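Local structure of cephalosporin hydroxylase CMCI (Streptomyces clavuligerus, 2BM8) at residues D31-R34 / D35-L38; M169-V173 / D174-E178. The protein probably takes part in the methoxylation of cephalosporins during cephamycin biosynthesis, using a Rossmann-type domain of the methyltransferase kind. The protein carries 3 engineered substitutions. All blocks are in the same frame, centred on the assembly; numbering follows the deposited sequence.

Overall arrangement
The chain reaches contact 1 first. Residues 31-38 are continuous, so contact 1 closes just a short turn, where the N-terminal arm enters strand 35-37. This arm lies well away from the centre of the chain and docks on a second subunit. The chain then builds the methyltransferase-like sheet. Contact 2, residues 169-178, comes later, where helix 165-175 ends ahead of strand 182-185. It is also continuous and local. The two contacts follow in series and neither nest nor cross. The centres of contact 1 and contact 2 are about 54 Å apart. They lie on opposite sides of the chain's centre. Contact 1 lies at the interface with the second subunit, and contact 2 belongs to the Rossmann-type core.

Contact 1: D31-R34 / D35-L38; sequences DRPR and DWPL
P33 and W36 touch in a local surface contact where the N-terminal arm bends into strand 35-37. The pyrrolidine ring comes up to the six-membered part of the indole at an oblique angle. Its CD lies 3.7 Å from W36 CZ3, and its CG lies 3.8 Å from W36 CE3. R32 adds its CB at the edge of the indole, near the ring plane, 3.9 Å from W36 CZ3. With its CG opposite the backbone N (chi1 -161°), the W36 ring is turned so that its end comes nearer to P33. P37 CD sits over one face of the indole, and W36 NE1 bonds to R40 O. The R32 guanidinium turns away from the indole. Its NH1 makes a salt bridge of 2.9 Å to D31 OD1, met on the syn side of the carboxylate. The bend belongs to an arm that docks on the second subunit. W36 pairs in an antiparallel ladder with a strand of that subunit, so the sheet continues across the interface. R34 stretches out, its CG anti to the backbone N (chi1 175°), and its guanidinium forms salt bridges with D214 and E79 of the second subunit. The D35 side chain points away from 31-34. D35 OD1 lies 5.4 Å from R34 NE and instead forms a salt bridge with R230 of the second subunit. With an alanine here in place of D35, R230 of the second subunit would probably lose its carboxylate mate at this strand.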
ATOM      1  N   ASP B  31      13.109 -14.899  18.933  1.00 27.76           N
ATOM      2  CA  ASP B  31      13.440 -13.564  19.444  1.00 27.48           C
ATOM      3  C   ASP B  31      12.549 -13.050  20.585  1.00 26.62           C
ATOM      4  O   ASP B  31      12.714 -11.910  21.006  1.00 27.04           O
ATOM      5  CB  ASP B  31      13.501 -12.526  18.302  1.00 27.64           C
ATOM      6  CG  ASP B  31      12.138 -12.220  17.693  1.00 29.12           C
ATOM      7  OD1 ASP B  31      11.237 -13.083  17.790  1.00 31.01           O
ATOM      8  OD2 ASP B  31      11.879 -11.149  17.087  1.00 29.77           O
ATOM      9  N   ARG B  32      11.622 -13.863  21.091  1.00 25.50           N
ATOM     10  CA  ARG B  32      10.835 -13.470  22.275  1.00 24.46           C
ATOM     11  C   ARG B  32      10.434 -14.627  23.182  1.00 23.27           C
ATOM     12  O   ARG B  32      10.407 -15.773  22.771  1.00 23.25           O
ATOM     13  CB  ARG B  32       9.561 -12.689  21.908  1.00 24.41           C
ATOM     14  CG  ARG B  32       9.276 -12.486  20.443  1.00 24.95           C
ATOM     15  CD  ARG B  32       8.317 -13.502  19.821  1.00 24.45           C
ATOM     16  NE  ARG B  32       7.255 -12.847  19.065  1.00 23.99           N
ATOM     17  CZ  ARG B  32       7.427 -12.066  17.996  1.00 23.29           C
ATOM     18  NH1 ARG B  32       8.629 -11.810  17.509  1.00 22.92           N
ATOM     19  NH2 ARG B  32       6.374 -11.532  17.399  1.00 23.73           N
ATOM     20  N   PRO B  33      10.104 -14.317  24.427  1.00 22.26           N
ATOM     21  CA  PRO B  33       9.502 -15.314  25.306  1.00 21.74           C
ATOM     22  C   PRO B  33       8.077 -15.592  24.870  1.00 21.19           C
ATOM     23  O   PRO B  33       7.380 -14.683  24.420  1.00 20.89           O
ATOM     24  CB  PRO B  33       9.530 -14.631  26.674  1.00 21.72           C
ATOM     25  CG  PRO B  33       9.466 -13.194  26.360  1.00 21.90           C
ATOM     26  CD  PRO B  33      10.280 -13.026  25.117  1.00 22.07           C
ATOM     27  N   ARG B  34       7.664 -16.846  24.988  1.00 20.65           N
ATOM     28  CA  ARG B  34       6.292 -17.242  24.719  1.00 20.31           C
ATOM     29  C   ARG B  34       5.311 -16.634  25.717  1.00 20.00           C
ATOM     30  O   ARG B  34       4.184 -16.316  25.370  1.00 19.88           O
ATOM     31  CB  ARG B  34       6.174 -18.757  24.784  1.00 20.56           C
ATOM     32  CG  ARG B  34       4.754 -19.254  24.629  1.00 20.39           C
ATOM     33  CD  ARG B  34       4.649 -20.629  24.048  1.00 19.16           C
ATOM     34  NE  ARG B  34       3.254 -20.949  23.802  1.00 18.48           N
ATOM     35  CZ  ARG B  34       2.837 -22.118  23.385  1.00 17.55           C
ATOM     36  NH1 ARG B  34       3.709 -23.100  23.176  1.00 18.28           N
ATOM     37  NH2 ARG B  34       1.545 -22.319  23.197  1.00 16.53           N
ATOM     38  N   ASP B  35       5.738 -16.487  26.963  1.00 19.75           N
ATOM     39  CA  ASP B  35       4.866 -15.958  28.004  1.00 19.59           C
ATOM     40  C   ASP B  35       5.206 -14.489  28.311  1.00 18.73           C
ATOM     41  O   ASP B  35       5.963 -14.185  29.229  1.00 18.73           O
ATOM     42  CB  ASP B  35       4.941 -16.865  29.239  1.00 19.62           C
ATOM     43  CG  ASP B  35       4.441 -18.277  28.944  1.00 21.32           C
ATOM     44  OD1 ASP B  35       3.264 -18.408  28.549  1.00 24.39           O
ATOM     45  OD2 ASP B  35       5.139 -19.314  29.044  1.00 23.00           O
ATOM     46  N   TRP B  36       4.639 -13.587  27.517  1.00 17.84           N
ATOM     47  CA  TRP B  36       4.914 -12.164  27.641  1.00 17.09           C
ATOM     48  C   TRP B  36       4.246 -11.589  28.893  1.00 16.99           C
ATOM     49  O   TRP B  36       3.080 -11.868  29.143  1.00 16.93           O
ATOM     50  CB  TRP B  36       4.447 -11.408  26.390  1.00 16.71           C
ATOM     51  CG  TRP B  36       5.106 -10.087  26.292  1.00 15.80           C
ATOM     52  CD1 TRP B  36       4.679  -8.933  26.864  1.00 15.23           C
ATOM     53  CD2 TRP B  36       6.345  -9.778  25.645  1.00 14.86           C
ATOM     54  NE1 TRP B  36       5.561  -7.917  26.600  1.00 14.95           N
ATOM     55  CE2 TRP B  36       6.598  -8.405  25.857  1.00 14.88           C
ATOM     56  CE3 TRP B  36       7.272 -10.518  24.904  1.00 15.41           C
ATOM     57  CZ2 TRP B  36       7.734  -7.754  25.358  1.00 14.57           C
ATOM     58  CZ3 TRP B  36       8.407  -9.862  24.397  1.00 15.54           C
ATOM     59  CH2 TRP B  36       8.623  -8.496  24.632  1.00 14.67           C
ATOM     60  N   PRO B  37       4.980 -10.815  29.693  1.00 16.87           N
ATOM     61  CA  PRO B  37       4.410 -10.219  30.912  1.00 16.86           C
ATOM     62  C   PRO B  37       3.403  -9.090  30.635  1.00 16.84           C
ATOM     63  O   PRO B  37       3.639  -8.240  29.782  1.00 16.62           O
ATOM     64  CB  PRO B  37       5.642  -9.696  31.671  1.00 16.61           C
ATOM     65  CG  PRO B  37       6.716  -9.529  30.658  1.00 16.71           C
ATOM     66  CD  PRO B  37       6.410 -10.484  29.533  1.00 17.00           C
ATOM     67  N   LEU B  38       2.306  -9.080  31.386  1.00 16.92           N
ATOM     68  CA  LEU B  38       1.187  -8.175  31.123  1.00 17.11           C
ATOM     69  C   LEU B  38       1.438  -6.726  31.557  1.00 17.49           C
ATOM     70  O   LEU B  38       0.757  -5.799  31.097  1.00 17.27           O
ATOM     71  CB  LEU B  38      -0.084  -8.721  31.787  1.00 17.00           C
ATOM     72  CG  LEU B  38      -1.101  -9.458  30.898  1.00 16.74           C
ATOM     73  CD1 LEU B  38      -0.491  -9.968  29.613  1.00 16.38           C
ATOM     74  CD2 LEU B  38      -1.786 -10.611  31.641  1.00 16.10           C
TER

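Contact 2: M169-V173 / D174-E178; sequences MKWAV and DHLLE
W171, A172 and V173 pack against L176 and L177 where helix 165-175 runs out. The six-membered part of the W171 indole meets L176 obliquely, with W171 CZ3 3.4 Å from L176 CD2. The methyl of A172 meets L177, its CB 4.1 Å from L177 CG. V173 adds its CG2 branch, 4.1 Å from L177 CD1. The W171 side chain, its CG trans to the backbone N (chi1 175°), lays the ring beside the last residues of the helix. There H175 CB sits over the face of the five-membered ring, 3.9 Å from its centroid, as a CH-pi contact. The H175 imidazole is slid to one side, so the two rings barely overlap although their planes differ by only 28°. The helix links strands 155-159 and 182-185 in a beta-alpha-beta unit of the Rossmann-type sheet. Its strand order 3-2-1-4-5-7-6 is that of the class I methyltransferases. A172 also packs on F183 of strand 182-185. At the helix end, A172 O takes two backbone N-H groups from opposite faces of its carbonyl plane. L177 N gives a nearly straight bond of 2.8 Å to it (169° at the hydrogen), and L176 N comes from above the plane. W171 O accepts H175 N and, weakly, H175 ND1. Further out, D174 N bonds to K170 O at 3.2 Å. The D174 carboxylate crosses the K170 chain, yet K170 NZ stays 5.7 Å from D174 OD2. The other oxygen, D174 OD1, bonds to the hydroxyl of Y4 of the third subunit.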
ATOM      1  N   MET B 169      -7.535 -33.024 -18.564  1.00 16.18           N
ATOM      2  CA  MET B 169      -8.841 -32.342 -18.630  1.00 16.88           C
ATOM      3  C   MET B 169      -9.715 -32.871 -19.756  1.00 16.53           C
ATOM      4  O   MET B 169     -10.905 -33.044 -19.564  1.00 16.21           O
ATOM      5  CB  MET B 169      -8.664 -30.832 -18.828  1.00 17.22           C
ATOM      6  CG  MET B 169      -9.590 -29.964 -17.999  1.00 18.99           C
ATOM      7  SD  MET B 169      -8.863 -28.322 -17.761  1.00 23.38           S
ATOM      8  CE  MET B 169      -9.792 -27.379 -18.909  1.00 22.95           C
ATOM      9  N   LYS B 170      -9.117 -33.094 -20.925  1.00 16.54           N
ATOM     10  CA  LYS B 170      -9.823 -33.642 -22.078  1.00 16.76           C
ATOM     11  C   LYS B 170     -10.298 -35.063 -21.749  1.00 17.00           C
ATOM     12  O   LYS B 170     -11.433 -35.444 -22.067  1.00 16.57           O
ATOM     13  CB  LYS B 170      -8.917 -33.623 -23.326  1.00 17.03           C
ATOM     14  CG  LYS B 170      -9.340 -34.554 -24.525  1.00 17.18           C
ATOM     15  CD  LYS B 170      -8.181 -34.725 -25.533  1.00 17.80           C
ATOM     16  CE  LYS B 170      -8.468 -35.760 -26.635  1.00 18.74           C
ATOM     17  NZ  LYS B 170      -7.407 -36.832 -26.785  1.00 18.33           N
ATOM     18  N   TRP B 171      -9.433 -35.837 -21.092  1.00 17.14           N
ATOM     19  CA  TRP B 171      -9.795 -37.175 -20.652  1.00 17.34           C
ATOM     20  C   TRP B 171     -10.962 -37.131 -19.658  1.00 17.20           C
ATOM     21  O   TRP B 171     -11.925 -37.887 -19.792  1.00 17.57           O
ATOM     22  CB  TRP B 171      -8.597 -37.924 -20.042  1.00 17.34           C
ATOM     23  CG  TRP B 171      -9.021 -39.246 -19.483  1.00 18.35           C
ATOM     24  CD1 TRP B 171      -9.111 -40.436 -20.156  1.00 18.48           C
ATOM     25  CD2 TRP B 171      -9.487 -39.500 -18.155  1.00 19.52           C
ATOM     26  NE1 TRP B 171      -9.584 -41.416 -19.316  1.00 18.53           N
ATOM     27  CE2 TRP B 171      -9.826 -40.870 -18.083  1.00 19.32           C
ATOM     28  CE3 TRP B 171      -9.641 -38.708 -17.007  1.00 20.59           C
ATOM     29  CZ2 TRP B 171     -10.305 -41.464 -16.921  1.00 20.34           C
ATOM     30  CZ3 TRP B 171     -10.119 -39.297 -15.847  1.00 21.35           C
ATOM     31  CH2 TRP B 171     -10.452 -40.666 -15.815  1.00 21.45           C
ATOM     32  N   ALA B 172     -10.885 -36.240 -18.677  1.00 17.02           N
ATOM     33  CA  ALA B 172     -11.894 -36.193 -17.625  1.00 16.85           C
ATOM     34  C   ALA B 172     -13.237 -35.743 -18.173  1.00 16.58           C
ATOM     35  O   ALA B 172     -14.263 -36.253 -17.765  1.00 16.44           O
ATOM     36  CB  ALA B 172     -11.451 -35.293 -16.479  1.00 16.72           C
ATOM     37  N   VAL B 173     -13.225 -34.805 -19.109  1.00 16.58           N
ATOM     38  CA  VAL B 173     -14.457 -34.287 -19.686  1.00 16.98           C
ATOM     39  C   VAL B 173     -15.161 -35.383 -20.479  1.00 17.49           C
ATOM     40  O   VAL B 173     -16.378 -35.496 -20.416  1.00 17.92           O
ATOM     41  CB  VAL B 173     -14.195 -33.057 -20.612  1.00 17.04           C
ATOM     42  CG1 VAL B 173     -15.281 -32.915 -21.674  1.00 16.77           C
ATOM     43  CG2 VAL B 173     -14.080 -31.766 -19.790  1.00 16.87           C
ATOM     44  N   ASP B 174     -14.392 -36.186 -21.212  1.00 17.88           N
ATOM     45  CA  ASP B 174     -14.942 -37.213 -22.098  1.00 18.18           C
ATOM     46  C   ASP B 174     -15.289 -38.516 -21.355  1.00 18.28           C
ATOM     47  O   ASP B 174     -16.260 -39.187 -21.711  1.00 18.16           O
ATOM     48  CB  ASP B 174     -13.953 -37.524 -23.244  1.00 18.39           C
ATOM     49  CG  ASP B 174     -13.783 -36.352 -24.242  1.00 18.86           C
ATOM     50  OD1 ASP B 174     -14.707 -35.521 -24.396  1.00 18.50           O
ATOM     51  OD2 ASP B 174     -12.748 -36.199 -24.932  1.00 18.95           O
ATOM     52  N   HIS B 175     -14.512 -38.854 -20.321  1.00 18.06           N
ATOM     53  CA  HIS B 175     -14.551 -40.186 -19.699  1.00 18.02           C
ATOM     54  C   HIS B 175     -14.938 -40.211 -18.208  1.00 17.55           C
ATOM     55  O   HIS B 175     -15.180 -41.284 -17.664  1.00 17.62           O
ATOM     56  CB  HIS B 175     -13.186 -40.885 -19.874  1.00 18.11           C
ATOM     57  CG  HIS B 175     -12.787 -41.097 -21.307  1.00 19.72           C
ATOM     58  ND1 HIS B 175     -11.825 -40.331 -21.938  1.00 20.65           N
ATOM     59  CD2 HIS B 175     -13.230 -41.984 -22.236  1.00 19.51           C
ATOM     60  CE1 HIS B 175     -11.698 -40.734 -23.193  1.00 19.81           C
ATOM     61  NE2 HIS B 175     -12.537 -41.735 -23.397  1.00 18.95           N
ATOM     62  N   LEU B 176     -15.010 -39.055 -17.550  1.00 17.04           N
ATOM     63  CA  LEU B 176     -15.213 -39.012 -16.100  1.00 16.54           C
ATOM     64  C   LEU B 176     -16.335 -38.099 -15.607  1.00 16.29           C
ATOM     65  O   LEU B 176     -17.220 -38.550 -14.901  1.00 15.90           O
ATOM     66  CB  LEU B 176     -13.909 -38.615 -15.391  1.00 16.44           C
ATOM     67  CG  LEU B 176     -13.843 -38.912 -13.884  1.00 16.13           C
ATOM     68  CD1 LEU B 176     -14.450 -40.264 -13.517  1.00 15.16           C
ATOM     69  CD2 LEU B 176     -12.414 -38.839 -13.387  1.00 17.18           C
ATOM     70  N   LEU B 177     -16.289 -36.820 -15.961  1.00 16.07           N
ATOM     71  CA  LEU B 177     -17.174 -35.832 -15.360  1.00 15.82           C
ATOM     72  C   LEU B 177     -18.606 -35.951 -15.871  1.00 16.26           C
ATOM     73  O   LEU B 177     -18.848 -36.222 -17.045  1.00 16.06           O
ATOM     74  CB  LEU B 177     -16.660 -34.416 -15.627  1.00 15.56           C
ATOM     75  CG  LEU B 177     -15.187 -34.125 -15.309  1.00 15.27           C
ATOM     76  CD1 LEU B 177     -14.793 -32.798 -15.916  1.00 15.37           C
ATOM     77  CD2 LEU B 177     -14.889 -34.127 -13.817  1.00 14.72           C
ATOM     78  N   GLU B 178     -19.554 -35.765 -14.964  1.00 16.68           N
ATOM     79  CA  GLU B 178     -20.929 -35.513 -15.334  1.00 17.16           C
ATOM     80  C   GLU B 178     -21.245 -34.067 -14.989  1.00 16.79           C
ATOM     81  O   GLU B 178     -20.457 -33.386 -14.358  1.00 17.05           O
ATOM     82  CB  GLU B 178     -21.874 -36.428 -14.559  1.00 17.55           C
ATOM     83  CG  GLU B 178     -21.529 -37.912 -14.589  1.00 19.00           C
ATOM     84  CD  GLU B 178     -22.394 -38.716 -13.631  1.00 21.21           C
ATOM     85  OE1 GLU B 178     -22.921 -38.127 -12.651  1.00 22.41           O
ATOM     86  OE2 GLU B 178     -22.566 -39.934 -13.860  1.00 23.71           O
TER